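Side-chain contacts in hypothetical protein PH1933 (Pyrococcus horikoshii, PDB 1WWZ), which is of unknown function but binds acetyl coenzyme A and is probably an acyltransferase of the GNAT family: residues Lys11-Lys14 with Lys15-Asn18; Ile46-Cys49 with Trp50-Ser54; Trp76-Lys79 with Tyr80-Arg83. All coordinates share one frame; numbering follows the deposited sequence.

Interaction 1 (Lys11-Lys14 with Lys15-Asn18); sequences KLDK and KALN
D13 holds the N-cap position of helix 14-27, and its carboxylate reaches forward to the first turn and takes the backbone N-H of A16. The torsion about its CA-CB bond sets CG between the backbone N and the carbonyl carbon (chi1 56°), which carries the carboxylate toward the N-H groups at the start of the helix. Followed outward, CB stays 4.1 Å from K15 N, and CG closes to 3.6 Å from A16 N. OD1 makes the capping bond itself: A16 N donates to it almost straight, at 169°, although the modelled separation of 2.4 Å is shorter than is normal for such a bond, and the exact length is doubtful. The other oxygen, OD2, is not in contact with the K15 ammonium, 5.7 Å from NZ, so opposite charges are near without a salt bridge. A negative carboxylate at this end probably also interacts favourably with the positive pole of the helix dipole. A leucine here would have no oxygen to offer, and the A16 N-H would probably be left without its capping partner.

Regular helical bonding begins with the backbone of the same residue, for L17 N donates to D13 O at 2.8 Å, and N18 N follows to K14 O. On the side facing helix 38-53, L12 reaches across the start of the helix to L17, which itself packs on R43 and I46, while L12 lies on W50. The two leucines meet slantwise through one methyl of L12, CD1, which lies 3.8 Å from L17 CB and 4.0 Å from L17 CD1.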
loop_
_atom_site.group_PDB
_atom_site.type_symbol
_atom_site.label_atom_id
_atom_site.label_comp_id
_atom_site.label_asym_id
_atom_site.label_seq_id
_atom_site.Cartn_x
_atom_site.Cartn_y
_atom_site.Cartn_z
ATOM N N LYS A 11 8.287 -19.861 6.002
ATOM C CA LYS A 11 8.464 -20.805 7.087
ATOM C C LYS A 11 9.115 -20.175 8.307
ATOM O O LYS A 11 9.930 -19.257 8.192
ATOM C CB LYS A 11 9.300 -21.986 6.599
ATOM C CG LYS A 11 10.729 -21.629 6.210
ATOM C CD LYS A 11 11.440 -22.818 5.572
ATOM C CE LYS A 11 11.070 -24.119 6.274
ATOM N NZ LYS A 11 11.996 -25.229 5.942
ATOM N N LEU A 12 8.747 -20.679 9.480
ATOM C CA LEU A 12 9.294 -20.169 10.729
ATOM C C LEU A 12 10.371 -21.096 11.286
ATOM O O LEU A 12 10.152 -21.799 12.276
ATOM C CB LEU A 12 8.182 -19.988 11.770
ATOM C CG LEU A 12 8.636 -19.361 13.091
ATOM C CD1 LEU A 12 9.113 -17.949 12.835
ATOM C CD2 LEU A 12 7.500 -19.354 14.094
ATOM N N ASP A 13 11.533 -21.103 10.643
ATOM C CA ASP A 13 12.636 -21.935 11.103
ATOM C C ASP A 13 13.359 -21.206 12.235
ATOM O O ASP A 13 13.184 -20.002 12.412
ATOM C CB ASP A 13 13.608 -22.225 9.948
ATOM C CG ASP A 13 14.138 -20.961 9.293
ATOM O OD1 ASP A 13 14.537 -20.044 10.033
ATOM O OD2 ASP A 13 14.169 -20.890 8.043
ATOM N N LYS A 14 14.164 -21.939 12.999
ATOM C CA LYS A 14 14.908 -21.354 14.110
ATOM C C LYS A 14 15.644 -20.080 13.691
ATOM O O LYS A 14 15.805 -19.149 14.484
ATOM C CB LYS A 14 15.907 -22.372 14.670
ATOM C CG LYS A 14 15.247 -23.592 15.298
ATOM C CD LYS A 14 16.272 -24.561 15.871
ATOM C CE LYS A 14 15.596 -25.769 16.521
ATOM N NZ LYS A 14 16.578 -26.750 17.078
ATOM N N LYS A 15 16.088 -20.041 12.440
ATOM C CA LYS A 15 16.801 -18.880 11.918
ATOM C C LYS A 15 15.871 -17.675 11.764
ATOM O O LYS A 15 16.160 -16.583 12.255
ATOM C CB LYS A 15 17.440 -19.229 10.570
ATOM C CG LYS A 15 17.995 -18.035 9.807
ATOM C CD LYS A 15 18.653 -18.474 8.510
ATOM C CE LYS A 15 18.984 -17.284 7.619
ATOM N NZ LYS A 15 18.287 -17.380 6.301
ATOM N N ALA A 16 14.754 -17.882 11.076
ATOM C CA ALA A 16 13.783 -16.820 10.850
ATOM C C ALA A 16 13.234 -16.313 12.178
ATOM O O ALA A 16 13.105 -15.109 12.391
ATOM C CB ALA A 16 12.643 -17.330 9.975
ATOM N N LEU A 17 12.915 -17.245 13.069
ATOM C CA LEU A 17 12.377 -16.900 14.376
ATOM C C LEU A 17 13.349 -16.001 15.120
ATOM O O LEU A 17 12.949 -15.028 15.756
ATOM C CB LEU A 17 12.111 -18.172 15.186
ATOM C CG LEU A 17 11.577 -17.984 16.606
ATOM C CD1 LEU A 17 10.262 -17.209 16.570
ATOM C CD2 LEU A 17 11.381 -19.342 17.253
ATOM N N ASN A 18 14.634 -16.330 15.029
ATOM C CA ASN A 18 15.671 -15.552 15.695
ATOM C C ASN A 18 15.675 -14.116 15.175
ATOM O O ASN A 18 15.772 -13.167 15.953
ATOM C CB ASN A 18 17.039 -16.194 15.458
ATOM C CG ASN A 18 18.058 -15.794 16.503
ATOM O OD1 ASN A 18 17.952 -16.184 17.667
ATOM N ND2 ASN A 18 19.047 -15.008 16.098
#

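Interaction 2 (Ile46-Cys49 with Trp50-Ser54); sequences IKWC and WKKAS
W48 and K52, one helical turn apart, meet with the lysine chain laid over one face of the indole. K52 CE does most of the touching: it rides 3.3 Å above the ring plane, displaced toward the rim, and comes within 3.6 Å of W48 CZ2. The ammonium adds an off-centre cation-pi contact, K52 NZ standing 4.5 Å from the centroid of the five-membered ring of W48 and 27° off its normal. Bends at chi2 (67°), chi3 (54°) and chi4 fold the lysine chain back over the ring, bringing CE and the ammonium to the same face.

Within 50-54, S54 CB lies 3.4 Å above the plane of the W50 indole, over its centre, an apolar contact made by the carbon of a polar residue.

The W48-K52 pair is spaced by alpha-helical backbone bonding along helix 38-53, which in this GNAT fold is the last of the helices between strands 5-8 and 57-62. K52 N donates to W48 O at 3.0 Å, holding the lysine one turn beyond its tryptophan. A53 N donates to C49 O at 2.8 Å in the same pattern, and W50 N and K51 N reach back to I46 O and K47 O.

Farther out, the W48 ring is turned edge-to-face with H89 and also packs on W76, so it bridges helix and sheet; K52 touches D73 of strand 65-78. W50 leans on L9, and I46 packs on helix 14-27. C49 rests on V71 of strand 65-78, its side chain about 8 Å from the bound acetyl coenzyme A.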
loop_
_atom_site.group_PDB
_atom_site.type_symbol
_atom_site.label_atom_id
_atom_site.label_comp_id
_atom_site.label_asym_id
_atom_site.label_seq_id
_atom_site.Cartn_x
_atom_site.Cartn_y
_atom_site.Cartn_z
ATOM N N ILE A 46 5.564 -14.722 19.239
ATOM C CA ILE A 46 5.757 -14.878 17.801
ATOM C C ILE A 46 5.378 -16.284 17.334
ATOM O O ILE A 46 4.767 -16.447 16.278
ATOM C CB ILE A 46 7.217 -14.542 17.405
ATOM C CG1 ILE A 46 7.481 -13.057 17.671
ATOM C CG2 ILE A 46 7.458 -14.859 15.933
ATOM C CD1 ILE A 46 8.912 -12.614 17.431
ATOM N N LYS A 47 5.722 -17.300 18.119
ATOM C CA LYS A 47 5.367 -18.674 17.756
ATOM C C LYS A 47 3.846 -18.823 17.755
ATOM O O LYS A 47 3.271 -19.458 16.868
ATOM C CB LYS A 47 5.985 -19.665 18.742
ATOM C CG LYS A 47 7.499 -19.745 18.665
ATOM C CD LYS A 47 8.062 -20.674 19.734
ATOM C CE LYS A 47 7.567 -22.096 19.558
ATOM N NZ LYS A 47 8.102 -22.994 20.624
ATOM N N TRP A 48 3.198 -18.229 18.750
ATOM C CA TRP A 48 1.744 -18.284 18.850
ATOM C C TRP A 48 1.106 -17.593 17.641
ATOM O O TRP A 48 0.127 -18.093 17.079
ATOM C CB TRP A 48 1.270 -17.596 20.132
ATOM C CG TRP A 48 -0.212 -17.695 20.357
ATOM C CD1 TRP A 48 -0.890 -18.725 20.950
ATOM C CD2 TRP A 48 -1.200 -16.740 19.957
ATOM N NE1 TRP A 48 -2.244 -18.466 20.945
ATOM C CE2 TRP A 48 -2.461 -17.253 20.345
ATOM C CE3 TRP A 48 -1.144 -15.497 19.312
ATOM C CZ2 TRP A 48 -3.657 -16.569 20.100
ATOM C CZ3 TRP A 48 -2.336 -14.812 19.069
ATOM C CH2 TRP A 48 -3.576 -15.353 19.468
ATOM N N CYS A 49 1.659 -16.447 17.247
ATOM C CA CYS A 49 1.132 -15.711 16.096
ATOM C C CYS A 49 1.261 -16.534 14.818
ATOM O O CYS A 49 0.363 -16.542 13.976
ATOM C CB CYS A 49 1.873 -14.388 15.910
ATOM S SG CYS A 49 1.443 -13.101 17.101
ATOM N N TRP A 50 2.391 -17.219 14.680
ATOM C CA TRP A 50 2.642 -18.051 13.510
ATOM C C TRP A 50 1.653 -19.208 13.436
ATOM O O TRP A 50 1.085 -19.482 12.383
ATOM C CB TRP A 50 4.074 -18.596 13.546
ATOM C CG TRP A 50 4.382 -19.560 12.435
ATOM C CD1 TRP A 50 4.478 -20.918 12.532
ATOM C CD2 TRP A 50 4.615 -19.237 11.058
ATOM N NE1 TRP A 50 4.757 -21.463 11.301
ATOM C CE2 TRP A 50 4.849 -20.453 10.378
ATOM C CE3 TRP A 50 4.653 -18.039 10.332
ATOM C CZ2 TRP A 50 5.115 -20.507 9.005
ATOM C CZ3 TRP A 50 4.918 -18.093 8.961
ATOM C CH2 TRP A 50 5.147 -19.322 8.316
ATOM N N LYS A 51 1.435 -19.882 14.559
ATOM C CA LYS A 51 0.515 -21.006 14.571
ATOM C C LYS A 51 -0.909 -20.561 14.258
ATOM O O LYS A 51 -1.642 -21.243 13.546
ATOM C CB LYS A 51 0.563 -21.712 15.929
ATOM C CG LYS A 51 -0.237 -22.999 15.971
ATOM C CD LYS A 51 -0.022 -23.734 17.279
ATOM C CE LYS A 51 -0.903 -24.971 17.367
ATOM N NZ LYS A 51 -0.925 -25.520 18.753
ATOM N N LYS A 52 -1.279 -19.392 14.767
ATOM C CA LYS A 52 -2.620 -18.860 14.574
ATOM C C LYS A 52 -2.873 -18.207 13.218
ATOM O O LYS A 52 -3.977 -18.319 12.673
ATOM C CB LYS A 52 -2.918 -17.835 15.671
ATOM C CG LYS A 52 -4.385 -17.705 16.025
ATOM C CD LYS A 52 -4.896 -18.983 16.673
ATOM C CE LYS A 52 -4.038 -19.367 17.874
ATOM N NZ LYS A 52 -3.321 -20.665 17.690
ATOM N N ALA A 53 -1.865 -17.536 12.665
ATOM C CA ALA A 53 -2.054 -16.828 11.400
ATOM C C ALA A 53 -0.850 -16.774 10.456
ATOM O O ALA A 53 -0.539 -15.718 9.896
ATOM C CB ALA A 53 -2.538 -15.406 11.698
ATOM N N SER A 54 -0.189 -17.908 10.260
ATOM C CA SER A 54 0.969 -17.957 9.376
ATOM C C SER A 54 0.643 -17.443 7.974
ATOM O O SER A 54 1.479 -16.816 7.324
ATOM C CB SER A 54 1.497 -19.391 9.287
ATOM O OG SER A 54 0.463 -20.287 8.920
#

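Interaction 3 (Trp76-Lys79 with Tyr80-Arg83); sequences WFSK and YEGR
A G1 beta bulge shapes the end of the hairpin between strands 65-78 and 83-93, with G82 and R83 both set against S78. The firm strand bond runs from S78 N to R83 O, 3.1 Å long and nearly straight at 177°. In the other direction the S78 carbonyl gathers three bonds, the shortest from G82 N at 2.7 Å and the others from E81 N and R83 N. All three are weak, with angles well short of straight. G82 has a positive phi of 62°, a backbone shape most easily adopted by glycine, as in a G1 bulge.

The serine hydroxyl reinforces the turn. S78 OG, swung opposite the backbone N (chi1 168°), accepts from E81 N at 3.1 Å and more weakly from Y80 N, an ST motif that ties the side chain to the loop it precedes. The same hydroxyl is hydrogen-bonded to E122 of strand 120-126, so this buried polar atom has both backbone and side-chain partners. It also lies at the edge of the Y80 ring, near the ring plane.

In the seven-stranded GNAT sheet this hairpin joins two antiparallel neighbours, the second of which runs on to F91 and V93 at the acetyl-CoA site. S78 and R83 point to one face, while the F77 ring lies against the backbone of G82 and R83. F77 CE1 approaches R83 CA at 3.4 Å, F77 CZ meets G82 C at 3.6 Å, and R83 O lies over one ring face, offset toward the rim.

The charged ends have partners on other strands or loops: the two oxygens of E81 form salt bridges with R152 and R156, one each, and R83 NH2 forms one with D119.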
loop_
_atom_site.group_PDB
_atom_site.type_symbol
_atom_site.label_atom_id
_atom_site.label_comp_id
_atom_site.label_asym_id
_atom_site.label_seq_id
_atom_site.Cartn_x
_atom_site.Cartn_y
_atom_site.Cartn_z
ATOM N N TRP A 76 -10.217 -14.223 12.690
ATOM C CA TRP A 76 -10.256 -13.889 14.106
ATOM C C TRP A 76 -11.665 -13.627 14.624
ATOM O O TRP A 76 -12.398 -12.797 14.086
ATOM C CB TRP A 76 -9.389 -12.658 14.376
ATOM C CG TRP A 76 -9.204 -12.393 15.827
ATOM C CD1 TRP A 76 -9.749 -11.374 16.557
ATOM C CD2 TRP A 76 -8.433 -13.179 16.743
ATOM N NE1 TRP A 76 -9.364 -11.478 17.873
ATOM C CE2 TRP A 76 -8.556 -12.578 18.014
ATOM C CE3 TRP A 76 -7.652 -14.335 16.613
ATOM C CZ2 TRP A 76 -7.922 -13.093 19.153
ATOM C CZ3 TRP A 76 -7.022 -14.849 17.747
ATOM C CH2 TRP A 76 -7.165 -14.225 18.997
ATOM N N PHE A 77 -12.054 -14.327 15.680
ATOM C CA PHE A 77 -13.379 -14.093 16.210
ATOM C C PHE A 77 -13.335 -13.009 17.275
ATOM O O PHE A 77 -12.529 -13.062 18.202
ATOM C CB PHE A 77 -13.979 -15.360 16.804
ATOM C CG PHE A 77 -15.444 -15.236 17.079
ATOM C CD1 PHE A 77 -16.376 -15.519 16.085
ATOM C CD2 PHE A 77 -15.892 -14.752 18.301
ATOM C CE1 PHE A 77 -17.734 -15.314 16.306
ATOM C CE2 PHE A 77 -17.252 -14.543 18.529
ATOM C CZ PHE A 77 -18.170 -14.824 17.529
ATOM N N SER A 78 -14.203 -12.016 17.128
ATOM C CA SER A 78 -14.268 -10.919 18.084
ATOM C C SER A 78 -15.580 -10.956 18.852
ATOM O O SER A 78 -16.655 -10.899 18.260
ATOM C CB SER A 78 -14.149 -9.577 17.365
ATOM O OG SER A 78 -14.483 -8.518 18.249
ATOM N N LYS A 79 -15.480 -11.048 20.173
ATOM C CA LYS A 79 -16.660 -11.081 21.028
ATOM C C LYS A 79 -17.356 -9.728 20.981
ATOM O O LYS A 79 -18.555 -9.629 21.229
ATOM C CB LYS A 79 -16.258 -11.410 22.467
ATOM C CG LYS A 79 -15.495 -12.724 22.608
ATOM C CD LYS A 79 -15.092 -12.988 24.057
ATOM C CE LYS A 79 -16.307 -13.212 24.942
ATOM N NZ LYS A 79 -17.057 -14.417 24.506
ATOM N N TYR A 80 -16.598 -8.687 20.649
ATOM C CA TYR A 80 -17.148 -7.339 20.570
ATOM C C TYR A 80 -17.970 -7.149 19.297
ATOM O O TYR A 80 -19.014 -6.499 19.319
ATOM C CB TYR A 80 -16.010 -6.322 20.634
ATOM C CG TYR A 80 -15.172 -6.472 21.877
ATOM C CD1 TYR A 80 -15.632 -6.019 23.114
ATOM C CD2 TYR A 80 -13.933 -7.109 21.826
ATOM C CE1 TYR A 80 -14.876 -6.198 24.272
ATOM C CE2 TYR A 80 -13.174 -7.293 22.969
ATOM C CZ TYR A 80 -13.647 -6.837 24.189
ATOM O OH TYR A 80 -12.887 -7.021 25.318
ATOM N N GLU A 81 -17.506 -7.723 18.190
ATOM C CA GLU A 81 -18.224 -7.619 16.921
ATOM C C GLU A 81 -19.167 -8.812 16.783
ATOM O O GLU A 81 -20.003 -8.862 15.879
ATOM C CB GLU A 81 -17.245 -7.607 15.745
ATOM C CG GLU A 81 -16.217 -6.487 15.787
ATOM C CD GLU A 81 -16.850 -5.109 15.840
ATOM O OE1 GLU A 81 -17.738 -4.829 15.010
ATOM O OE2 GLU A 81 -16.456 -4.304 16.707
ATOM N N GLY A 82 -19.012 -9.778 17.682
ATOM C CA GLY A 82 -19.853 -10.961 17.664
ATOM C C GLY A 82 -19.741 -11.810 16.412
ATOM O O GLY A 82 -20.681 -12.526 16.068
ATOM N N ARG A 83 -18.599 -11.746 15.731
ATOM C CA ARG A 83 -18.407 -12.520 14.512
ATOM C C ARG A 83 -16.943 -12.551 14.086
ATOM O O ARG A 83 -16.094 -11.913 14.706
ATOM C CB ARG A 83 -19.256 -11.927 13.385
ATOM C CG ARG A 83 -18.911 -10.484 13.064
ATOM C CD ARG A 83 -20.016 -9.810 12.268
ATOM N NE ARG A 83 -19.700 -8.407 12.006
ATOM C CZ ARG A 83 -18.941 -7.992 10.997
ATOM N NH1 ARG A 83 -18.429 -8.876 10.157
ATOM N NH2 ARG A 83 -18.691 -6.700 10.826
#

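How the interactions relate
Interactions 1, 2 and 3 follow one another along the chain. Interaction 1 starts helix 14-27, interaction 2 lies on helix 38-53, and interaction 3 closes the hairpin of strands 65-78 and 83-93. The first two have centres about 12 Å apart and touch directly, L12 CD2 being 3.5 Å from W50 CG and L17 CD1 3.7 Å from I46 CG2. Interaction 2 also meets interaction 3, centres about 19 Å apart, through W48 CH2 and W76 CH2 at 3.8 Å. Interactions 1 and 3 are about 31 Å apart between centres and do not touch. Helix 38-53 thus links helix 14-27 to the sheet that carries acetyl-CoA-binding residues.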